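Local coordinates for chitin binding domain (Burkholderia pseudomallei, PDB 3UAM), which probably binds chitin and may cleave it oxidatively in the manner of copper-dependent lytic polysaccharide monooxygenases, at residues Q93-A101 / W138-R146; M122-T130 / T160-D170. All blocks are in the same frame, centred on the assembly; numbering follows the deposited sequence.

Contact 1 (Q93-A101 / W138-R146)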
loop_
_atom_site.group_PDB
_atom_site.type_symbol
_atom_site.label_atom_id
_atom_site.label_comp_id
_atom_site.label_asym_id
_atom_site.label_seq_id
_atom_site.Cartn_x
_atom_site.Cartn_y
_atom_site.Cartn_z
ATOM N N GLN A 93 1.325 6.506 14.837
ATOM C CA GLN A 93 1.225 5.203 15.519
ATOM C C GLN A 93 1.619 4.039 14.614
ATOM O O GLN A 93 2.220 3.058 15.056
ATOM C CB GLN A 93 -0.226 4.938 15.977
ATOM C CG GLN A 93 -0.675 5.697 17.204
ATOM C CD GLN A 93 -2.197 5.649 17.432
ATOM O OE1 GLN A 93 -2.675 4.933 18.298
ATOM N NE2 GLN A 93 -2.956 6.410 16.635
ATOM N N LEU A 94 1.255 4.152 13.340
ATOM C CA LEU A 94 1.448 3.070 12.387
ATOM C C LEU A 94 2.894 2.646 12.195
ATOM O O LEU A 94 3.136 1.505 11.850
ATOM C CB LEU A 94 0.832 3.437 11.033
ATOM C CG LEU A 94 -0.706 3.477 11.041
ATOM C CD1 LEU A 94 -1.185 4.351 9.891
ATOM C CD2 LEU A 94 -1.327 2.076 10.957
ATOM N N ASN A 95 3.826 3.562 12.424
ATOM C CA ASN A 95 5.253 3.319 12.200
ATOM C C ASN A 95 6.013 2.656 13.334
ATOM O O ASN A 95 7.210 2.361 13.194
ATOM C CB ASN A 95 5.935 4.653 11.868
ATOM C CG ASN A 95 5.391 5.265 10.594
ATOM O OD1 ASN A 95 5.173 4.549 9.603
ATOM N ND2 ASN A 95 5.148 6.573 10.608
ATOM N N GLU A 96 5.339 2.432 14.457
ATOM C CA GLU A 96 5.975 1.742 15.546
ATOM C C GLU A 96 6.386 0.329 15.118
ATOM O O GLU A 96 5.686 -0.337 14.382
ATOM C CB GLU A 96 5.061 1.689 16.773
ATOM C CG GLU A 96 4.791 3.055 17.373
ATOM C CD GLU A 96 6.034 3.733 17.936
ATOM O OE1 GLU A 96 7.013 3.051 18.333
ATOM O OE2 GLU A 96 6.006 4.976 18.005
ATOM N N PRO A 97 7.536 -0.131 15.607
ATOM C CA PRO A 97 7.963 -1.484 15.320
ATOM C C PRO A 97 7.110 -2.475 16.068
ATOM O O PRO A 97 6.523 -2.127 17.111
ATOM C CB PRO A 97 9.393 -1.517 15.867
ATOM C CG PRO A 97 9.358 -0.572 17.012
ATOM C CD PRO A 97 8.400 0.523 16.606
ATOM N N ASP A 98 7.091 -3.709 15.584
ATOM C CA ASP A 98 6.309 -4.771 16.220
ATOM C C ASP A 98 6.802 -5.078 17.649
ATOM O O ASP A 98 6.018 -5.486 18.524
ATOM C CB ASP A 98 6.324 -6.018 15.355
ATOM C CG ASP A 98 5.421 -7.094 15.888
ATOM O OD1 ASP A 98 4.204 -6.864 15.921
ATOM O OD2 ASP A 98 5.945 -8.153 16.262
ATOM N N SER A 99 8.080 -4.833 17.912
ATOM C CA SER A 99 8.612 -4.932 19.279
ATOM C C SER A 99 7.800 -4.138 20.330
ATOM O O SER A 99 7.804 -4.470 21.490
ATOM C CB SER A 99 10.068 -4.431 19.314
ATOM O OG SER A 99 10.163 -3.042 19.006
ATOM N N VAL A 100 7.128 -3.088 19.887
ATOM C CA VAL A 100 6.442 -2.123 20.724
ATOM C C VAL A 100 4.913 -2.157 20.490
ATOM O O VAL A 100 4.140 -1.997 21.426
ATOM C CB VAL A 100 7.021 -0.725 20.388
ATOM C CG1 VAL A 100 5.949 0.358 20.339
ATOM C CG2 VAL A 100 8.167 -0.396 21.339
ATOM N N ALA A 101 4.487 -2.404 19.253
ATOM C CA ALA A 101 3.072 -2.332 18.878
ATOM C C ALA A 101 2.362 -3.685 18.941
ATOM O O ALA A 101 1.160 -3.727 19.157
ATOM C CB ALA A 101 2.936 -1.758 17.469
ATOM N N TRP A 138 13.796 -11.145 7.217
ATOM C CA TRP A 138 13.796 -9.715 7.571
ATOM C C TRP A 138 13.769 -9.535 9.070
ATOM O O TRP A 138 13.236 -10.371 9.780
ATOM C CB TRP A 138 12.662 -8.947 6.912
ATOM C CG TRP A 138 11.323 -9.171 7.529
ATOM C CD1 TRP A 138 10.562 -10.334 7.509
ATOM C CD2 TRP A 138 10.514 -8.190 8.271
ATOM N NE1 TRP A 138 9.368 -10.148 8.164
ATOM C CE2 TRP A 138 9.279 -8.876 8.646
ATOM C CE3 TRP A 138 10.690 -6.863 8.653
ATOM C CZ2 TRP A 138 8.276 -8.238 9.363
ATOM C CZ3 TRP A 138 9.672 -6.236 9.378
ATOM C CH2 TRP A 138 8.496 -6.909 9.725
ATOM N N ASP A 139 14.385 -8.451 9.544
ATOM C CA ASP A 139 14.432 -8.121 10.981
ATOM C C ASP A 139 13.036 -7.693 11.422
ATOM O O ASP A 139 12.674 -6.524 11.356
ATOM C CB ASP A 139 15.449 -6.988 11.225
ATOM C CG ASP A 139 15.537 -6.553 12.688
ATOM O OD1 ASP A 139 14.990 -7.219 13.608
ATOM O OD2 ASP A 139 16.174 -5.503 12.904
ATOM N N THR A 140 12.261 -8.655 11.880
ATOM C CA THR A 140 10.829 -8.431 12.087
ATOM C C THR A 140 10.514 -7.461 13.205
ATOM O O THR A 140 9.393 -7.019 13.302
ATOM C CB THR A 140 10.080 -9.745 12.419
ATOM O OG1 THR A 140 10.410 -10.140 13.749
ATOM C CG2 THR A 140 10.444 -10.871 11.407
ATOM N N GLN A 141 11.480 -7.174 14.069
ATOM C CA GLN A 141 11.279 -6.259 15.183
ATOM C C GLN A 141 11.668 -4.791 14.875
ATOM O O GLN A 141 11.532 -3.921 15.733
ATOM C CB GLN A 141 12.047 -6.786 16.393
ATOM C CG GLN A 141 11.594 -8.191 16.795
ATOM C CD GLN A 141 10.107 -8.230 17.154
ATOM O OE1 GLN A 141 9.730 -7.802 18.224
ATOM N NE2 GLN A 141 9.258 -8.721 16.237
ATOM N N ALA A 142 12.104 -4.511 13.652
ATOM C CA ALA A 142 12.542 -3.168 13.282
ATOM C C ALA A 142 11.394 -2.341 12.695
ATOM O O ALA A 142 10.380 -2.879 12.297
ATOM C CB ALA A 142 13.670 -3.254 12.269
ATOM N N ARG A 143 11.584 -1.030 12.612
ATOM C CA ARG A 143 10.668 -0.193 11.851
ATOM C C ARG A 143 10.861 -0.574 10.397
ATOM O O ARG A 143 11.962 -0.930 10.007
ATOM C CB ARG A 143 10.946 1.283 12.075
ATOM C CG ARG A 143 10.599 1.723 13.491
ATOM C CD ARG A 143 10.866 3.189 13.695
ATOM N NE ARG A 143 10.541 3.525 15.070
ATOM C CZ ARG A 143 9.590 4.367 15.464
ATOM N NH1 ARG A 143 8.849 5.055 14.574
ATOM N NH2 ARG A 143 9.416 4.552 16.773
ATOM N N LEU A 144 9.788 -0.520 9.620
ATOM C CA LEU A 144 9.793 -1.030 8.248
ATOM C C LEU A 144 10.720 -0.187 7.395
ATOM O O LEU A 144 10.714 1.030 7.497
ATOM C CB LEU A 144 8.387 -0.981 7.642
ATOM C CG LEU A 144 7.314 -1.818 8.319
ATOM C CD1 LEU A 144 5.968 -1.619 7.645
ATOM C CD2 LEU A 144 7.715 -3.265 8.239
ATOM N N ALA A 145 11.508 -0.858 6.559
ATOM C CA ALA A 145 12.497 -0.209 5.676
ATOM C C ALA A 145 12.548 -0.972 4.362
ATOM O O ALA A 145 12.174 -2.149 4.289
ATOM C CB ALA A 145 13.888 -0.184 6.336
ATOM N N ARG A 146 13.054 -0.305 3.334
ATOM C CA ARG A 146 13.129 -0.865 1.989
ATOM C C ARG A 146 13.934 -2.169 1.960
ATOM O O ARG A 146 13.563 -3.103 1.245
ATOM C CB ARG A 146 13.757 0.175 1.048
ATOM C CG ARG A 146 12.779 1.268 0.680
ATOM C CD ARG A 146 13.486 2.529 0.253
ATOM N NE ARG A 146 12.564 3.518 -0.248
ATOM C CZ ARG A 146 11.724 4.244 0.487
ATOM N NH1 ARG A 146 11.640 4.140 1.815
ATOM N NH2 ARG A 146 10.974 5.124 -0.129
HETATM O O HOH W 1 7.622 0.863 10.813
HETATM O O HOH W 2 5.811 6.393 15.307
HETATM O O HOH W 3 8.536 -4.431 13.253
HETATM O O HOH W 4 12.596 -2.849 17.858
#
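Pro97 and Arg143 meet in a partly buried contact, direct and water-bridged, at one end of the beta domain, between the loop 138-146 and the linker from a 3-10 turn into helix 98-101. Pro97 holds the N-cap position of that helix, a place that suits its restricted phi and lack of an N-H. Its compact ring packs through carbon, with CB 3.2 Å from Gln141 O and CD over one face of the Arg143 guanidinium. Arg143 spans the gap because its chain is extended from CG to NE (chi2 and chi3 both near 180°). Its NH2 is 3.2 Å from Glu96 OE1, a salt bridge of charges alone, since the oxygen stands well out of the guanidinium plane and the two planes are 72° apart. Gln141 is bent at chi2 (-60°); its NE2 is held within its own turn by Thr140 OG1 (3.1 Å, nearly straight) and reaches across to Asp98 OD2 only weakly (3.4 Å). The other carboxylate oxygen, Asp98 OD1, is held by Lys105 and the backbone N of Trp103. One water accepts from Asp98 N and donates to Thr140 O and Ala142 O; a second donates to Asn95 O and accepts from Leu144 N, 2.8 Å from either atom. The motif is a type I beta turn, Asp139 to Ala142, packed against the N-terminus of a short helix.

Contact 2 (M122-T130 / T160-D170)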
loop_
_atom_site.group_PDB
_atom_site.type_symbol
_atom_site.label_atom_id
_atom_site.label_comp_id
_atom_site.label_asym_id
_atom_site.label_seq_id
_atom_site.Cartn_x
_atom_site.Cartn_y
_atom_site.Cartn_z
ATOM N N MET A 122 -14.547 8.673 -3.620
ATOM C CA MET A 122 -14.128 9.538 -4.727
ATOM C C MET A 122 -12.805 9.042 -5.305
ATOM O O MET A 122 -11.799 9.749 -5.235
ATOM C CB MET A 122 -13.981 11.008 -4.280
ATOM C CG MET A 122 -15.106 11.590 -3.445
ATOM S SD MET A 122 -16.645 11.838 -4.345
ATOM C CE MET A 122 -17.905 11.915 -3.061
ATOM N N PRO A 123 -12.801 7.813 -5.858
ATOM C CA PRO A 123 -11.556 7.185 -6.269
ATOM C C PRO A 123 -10.810 7.953 -7.330
ATOM O O PRO A 123 -11.399 8.606 -8.171
ATOM C CB PRO A 123 -11.995 5.795 -6.797
ATOM C CG PRO A 123 -13.469 5.908 -7.033
ATOM C CD PRO A 123 -13.957 6.913 -6.031
ATOM N N HIS A 124 -9.497 7.898 -7.244
ATOM C CA HIS A 124 -8.605 8.549 -8.208
ATOM C C HIS A 124 -8.461 7.771 -9.487
ATOM O O HIS A 124 -8.656 6.541 -9.521
ATOM C CB HIS A 124 -7.216 8.641 -7.584
ATOM C CG HIS A 124 -7.030 9.812 -6.669
ATOM N ND1 HIS A 124 -7.033 11.073 -7.120
ATOM C CD2 HIS A 124 -6.823 9.876 -5.292
ATOM C CE1 HIS A 124 -6.819 11.919 -6.085
ATOM N NE2 HIS A 124 -6.678 11.180 -4.964
ATOM N N LYS A 125 -8.084 8.468 -10.556
ATOM C CA LYS A 125 -7.519 7.796 -11.744
ATOM C C LYS A 125 -6.287 6.982 -11.349
ATOM O O LYS A 125 -5.370 7.511 -10.772
ATOM C CB LYS A 125 -7.124 8.819 -12.797
ATOM C CG LYS A 125 -8.299 9.515 -13.444
ATOM C CD LYS A 125 -7.853 10.536 -14.475
ATOM C CE LYS A 125 -9.051 11.205 -15.142
ATOM N NZ LYS A 125 -8.660 12.176 -16.207
ATOM N N THR A 126 -6.277 5.699 -11.662
ATOM C CA THR A 126 -5.275 4.765 -11.131
ATOM C C THR A 126 -4.315 4.235 -12.199
ATOM O O THR A 126 -4.758 3.726 -13.214
ATOM C CB THR A 126 -5.973 3.563 -10.518
ATOM O OG1 THR A 126 -6.856 4.006 -9.486
ATOM C CG2 THR A 126 -4.953 2.552 -9.956
ATOM N N ARG A 127 -3.010 4.321 -11.955
ATOM C CA ARG A 127 -2.044 3.688 -12.853
ATOM C C ARG A 127 -1.846 2.221 -12.519
ATOM O O ARG A 127 -1.830 1.394 -13.404
ATOM C CB ARG A 127 -0.694 4.418 -12.859
ATOM C CG ARG A 127 0.302 3.848 -13.858
ATOM C CD ARG A 127 -0.284 3.712 -15.261
ATOM N NE ARG A 127 -0.797 4.977 -15.767
ATOM C CZ ARG A 127 -1.655 5.109 -16.780
ATOM N NH1 ARG A 127 -2.151 4.045 -17.387
ATOM N NH2 ARG A 127 -2.071 6.318 -17.148
ATOM N N ARG A 128 -1.698 1.908 -11.240
ATOM C CA ARG A 128 -1.456 0.533 -10.810
ATOM C C ARG A 128 -1.752 0.309 -9.317
ATOM O O ARG A 128 -1.913 1.255 -8.542
ATOM C CB ARG A 128 -0.012 0.124 -11.127
ATOM C CG ARG A 128 1.034 0.840 -10.282
ATOM C CD ARG A 128 2.484 0.407 -10.533
ATOM N NE ARG A 128 2.929 0.662 -11.907
ATOM C CZ ARG A 128 3.158 1.874 -12.413
ATOM N NH1 ARG A 128 2.959 2.968 -11.679
ATOM N NH2 ARG A 128 3.570 1.999 -13.668
ATOM N N TRP A 129 -1.841 -0.972 -8.957
ATOM C CA TRP A 129 -1.760 -1.437 -7.598
ATOM C C TRP A 129 -0.615 -2.405 -7.572
ATOM O O TRP A 129 -0.453 -3.204 -8.493
ATOM C CB TRP A 129 -3.002 -2.211 -7.209
ATOM C CG TRP A 129 -4.277 -1.442 -7.182
ATOM C CD1 TRP A 129 -4.935 -0.912 -6.076
ATOM C CD2 TRP A 129 -5.129 -1.129 -8.318
ATOM N NE1 TRP A 129 -6.117 -0.317 -6.448
ATOM C CE2 TRP A 129 -6.292 -0.410 -7.777
ATOM C CE3 TRP A 129 -5.070 -1.392 -9.678
ATOM C CZ2 TRP A 129 -7.320 0.034 -8.589
ATOM C CZ3 TRP A 129 -6.114 -0.936 -10.490
ATOM C CH2 TRP A 129 -7.215 -0.230 -9.944
ATOM N N THR A 130 0.183 -2.341 -6.518
ATOM C CA THR A 130 1.368 -3.160 -6.378
ATOM C C THR A 130 1.345 -3.784 -4.981
ATOM O O THR A 130 0.880 -3.137 -4.020
ATOM C CB THR A 130 2.649 -2.323 -6.507
ATOM O OG1 THR A 130 2.740 -1.763 -7.829
ATOM C CG2 THR A 130 3.840 -3.228 -6.325
ATOM N N THR A 160 -3.420 0.194 -18.379
ATOM C CA THR A 160 -2.646 0.575 -19.554
ATOM C C THR A 160 -3.154 1.824 -20.268
ATOM O O THR A 160 -2.475 2.341 -21.153
ATOM C CB THR A 160 -2.621 -0.563 -20.585
ATOM O OG1 THR A 160 -3.967 -0.831 -21.023
ATOM C CG2 THR A 160 -1.978 -1.862 -19.966
ATOM N N TYR A 161 -4.316 2.344 -19.889
ATOM C CA TYR A 161 -4.907 3.432 -20.680
ATOM C C TYR A 161 -4.089 4.728 -20.538
ATOM O O TYR A 161 -3.817 5.177 -19.416
ATOM C CB TYR A 161 -6.355 3.692 -20.308
ATOM C CG TYR A 161 -6.972 4.746 -21.200
ATOM C CD1 TYR A 161 -7.442 4.420 -22.462
ATOM C CD2 TYR A 161 -7.026 6.069 -20.797
ATOM C CE1 TYR A 161 -7.963 5.389 -23.301
ATOM C CE2 TYR A 161 -7.543 7.047 -21.615
ATOM C CZ TYR A 161 -8.005 6.714 -22.863
ATOM O OH TYR A 161 -8.515 7.705 -23.651
ATOM N N GLN A 162 -3.700 5.311 -21.667
ATOM C CA GLN A 162 -2.874 6.539 -21.687
ATOM C C GLN A 162 -3.243 7.413 -22.872
ATOM O O GLN A 162 -3.642 6.890 -23.896
ATOM C CB GLN A 162 -1.390 6.183 -21.801
ATOM C CG GLN A 162 -0.807 5.333 -20.691
ATOM C CD GLN A 162 0.616 4.851 -20.984
ATOM O OE1 GLN A 162 1.481 5.633 -21.330
ATOM N NE2 GLN A 162 0.851 3.551 -20.812
ATOM N N PRO A 163 -3.088 8.753 -22.755
ATOM C CA PRO A 163 -2.698 9.472 -21.554
ATOM C C PRO A 163 -3.834 9.508 -20.531
ATOM O O PRO A 163 -4.990 9.214 -20.869
ATOM C CB PRO A 163 -2.414 10.881 -22.062
ATOM C CG PRO A 163 -3.242 11.013 -23.300
ATOM C CD PRO A 163 -3.230 9.655 -23.913
ATOM N N TYR A 164 -3.527 9.898 -19.299
ATOM C CA TYR A 164 -4.559 9.905 -18.247
ATOM C C TYR A 164 -5.651 10.930 -18.515
ATOM O O TYR A 164 -6.686 10.894 -17.862
ATOM C CB TYR A 164 -3.949 10.148 -16.861
ATOM C CG TYR A 164 -3.378 11.542 -16.621
ATOM C CD1 TYR A 164 -4.198 12.642 -16.384
ATOM C CD2 TYR A 164 -2.008 11.744 -16.615
ATOM C CE1 TYR A 164 -3.650 13.915 -16.151
ATOM C CE2 TYR A 164 -1.461 12.985 -16.399
ATOM C CZ TYR A 164 -2.268 14.065 -16.160
ATOM O OH TYR A 164 -1.654 15.270 -15.919
ATOM N N TRP A 165 -5.417 11.861 -19.447
ATOM C CA TRP A 165 -6.458 12.824 -19.852
ATOM C C TRP A 165 -7.176 12.478 -21.128
ATOM O O TRP A 165 -7.928 13.300 -21.669
ATOM C CB TRP A 165 -5.880 14.212 -19.998
ATOM C CG TRP A 165 -4.845 14.339 -21.082
ATOM C CD1 TRP A 165 -5.043 14.517 -22.458
ATOM C CD2 TRP A 165 -3.401 14.357 -20.904
ATOM N NE1 TRP A 165 -3.849 14.616 -23.107
ATOM C CE2 TRP A 165 -2.826 14.525 -22.237
ATOM C CE3 TRP A 165 -2.566 14.231 -19.825
ATOM C CZ2 TRP A 165 -1.469 14.552 -22.450
ATOM C CZ3 TRP A 165 -1.184 14.286 -20.040
ATOM C CH2 TRP A 165 -0.651 14.451 -21.330
ATOM N N GLY A 166 -6.955 11.272 -21.631
ATOM C CA GLY A 166 -7.596 10.836 -22.853
ATOM C C GLY A 166 -9.111 10.718 -22.679
ATOM O O GLY A 166 -9.626 10.650 -21.558
ATOM N N PRO A 167 -9.830 10.702 -23.791
ATOM C CA PRO A 167 -11.287 10.737 -23.731
ATOM C C PRO A 167 -11.913 9.610 -22.910
ATOM O O PRO A 167 -12.966 9.834 -22.329
ATOM C CB PRO A 167 -11.713 10.635 -25.209
ATOM C CG PRO A 167 -10.513 10.174 -25.947
ATOM C CD PRO A 167 -9.322 10.642 -25.173
ATOM N N ASP A 168 -11.301 8.425 -22.859
ATOM C CA ASP A 168 -11.917 7.285 -22.151
ATOM C C ASP A 168 -11.315 7.043 -20.765
ATOM O O ASP A 168 -11.609 6.014 -20.140
ATOM C CB ASP A 168 -11.801 5.995 -22.975
ATOM C CG ASP A 168 -12.423 6.131 -24.351
ATOM O OD1 ASP A 168 -13.579 6.567 -24.430
ATOM O OD2 ASP A 168 -11.737 5.836 -25.354
ATOM N N ALA A 169 -10.493 7.981 -20.302
ATOM C CA ALA A 169 -9.813 7.888 -19.004
ATOM C C ALA A 169 -10.696 7.550 -17.776
ATOM O O ALA A 169 -10.284 6.745 -16.955
ATOM C CB ALA A 169 -9.007 9.168 -18.735
ATOM N N ASP A 170 -11.883 8.144 -17.638
ATOM C CA ASP A 170 -12.687 7.892 -16.417
ATOM C C ASP A 170 -13.055 6.416 -16.293
ATOM O O ASP A 170 -12.832 5.813 -15.257
ATOM C CB ASP A 170 -13.973 8.731 -16.353
ATOM C CG ASP A 170 -13.703 10.196 -16.090
ATOM O OD1 ASP A 170 -12.508 10.585 -15.945
ATOM O OD2 ASP A 170 -14.689 10.963 -16.049
HETATM O O HOH W 5 -11.117 12.553 -17.276
#
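Tyr161 O is gripped by both terminal nitrogens of Arg127, NH1 at 2.9 Å and NH2 at 3.1 Å, an end-on fork to a single atom. The oxygen lies almost exactly in the guanidinium plane, but the two donors meet the carbonyl differently: NH1 stands above its plane, whereas NH2 is tilted from it by only 17°. Arginine suits this buried place because its several N-H groups can serve more than one acceptor. NE forms a salt bridge with Asp69 and NH1 also reaches Asn159 O, and together these bonds fix the rotation of the group. Bends at chi2 (51°) and chi3 (56°) fold the chain so that its head faces the 160-170 loop, with Gln162 CG 3.8 Å from Arg127 NH1. Lys125 makes the second tie. Fully stretched beyond CG, it carries NZ to Tyr164 O at 2.9 Å, at the edge of the Tyr164 ring and beside the small Ala169 methyl. A water accepts from NZ and donates to Asp170 OD1; Asp170 OD1 is 4.2 Å from Lys125 NZ, beyond a salt bridge, though its charge probably still helps. Lys125 and Arg127, at the corner where strand 126-133 is interrupted, thus hold the 160-170 loop, which follows strand 155-158 and runs into helix 169-173; Leu173 of that helix packs against Arg127, Tyr161 and Tyr164.

In the fold
Contacts 1 and 2 lie on opposite sides of the chain's centre, their centres 33 Å apart and their nearest atoms about 12 Å apart. Their segments alternate along the sequence. Strand 126-133 runs from contact 2 toward the loop that supplies 138-146 to contact 1, and strand 155-158, its antiparallel partner, leads back to 160-170. Strand 190-200, paired with 126-133, joins the regions further: Tyr191 packs on Asp98 and Thr140, while Asp199 bonds to the backbone of Arg127 and Arg128. Contact 2 adjoins His124, which probably corresponds to a copper-ligand histidine of AA10 enzymes; contact 1 lies across the fold. The two contacts therefore join peripheral segments to opposite ends of the same beta framework.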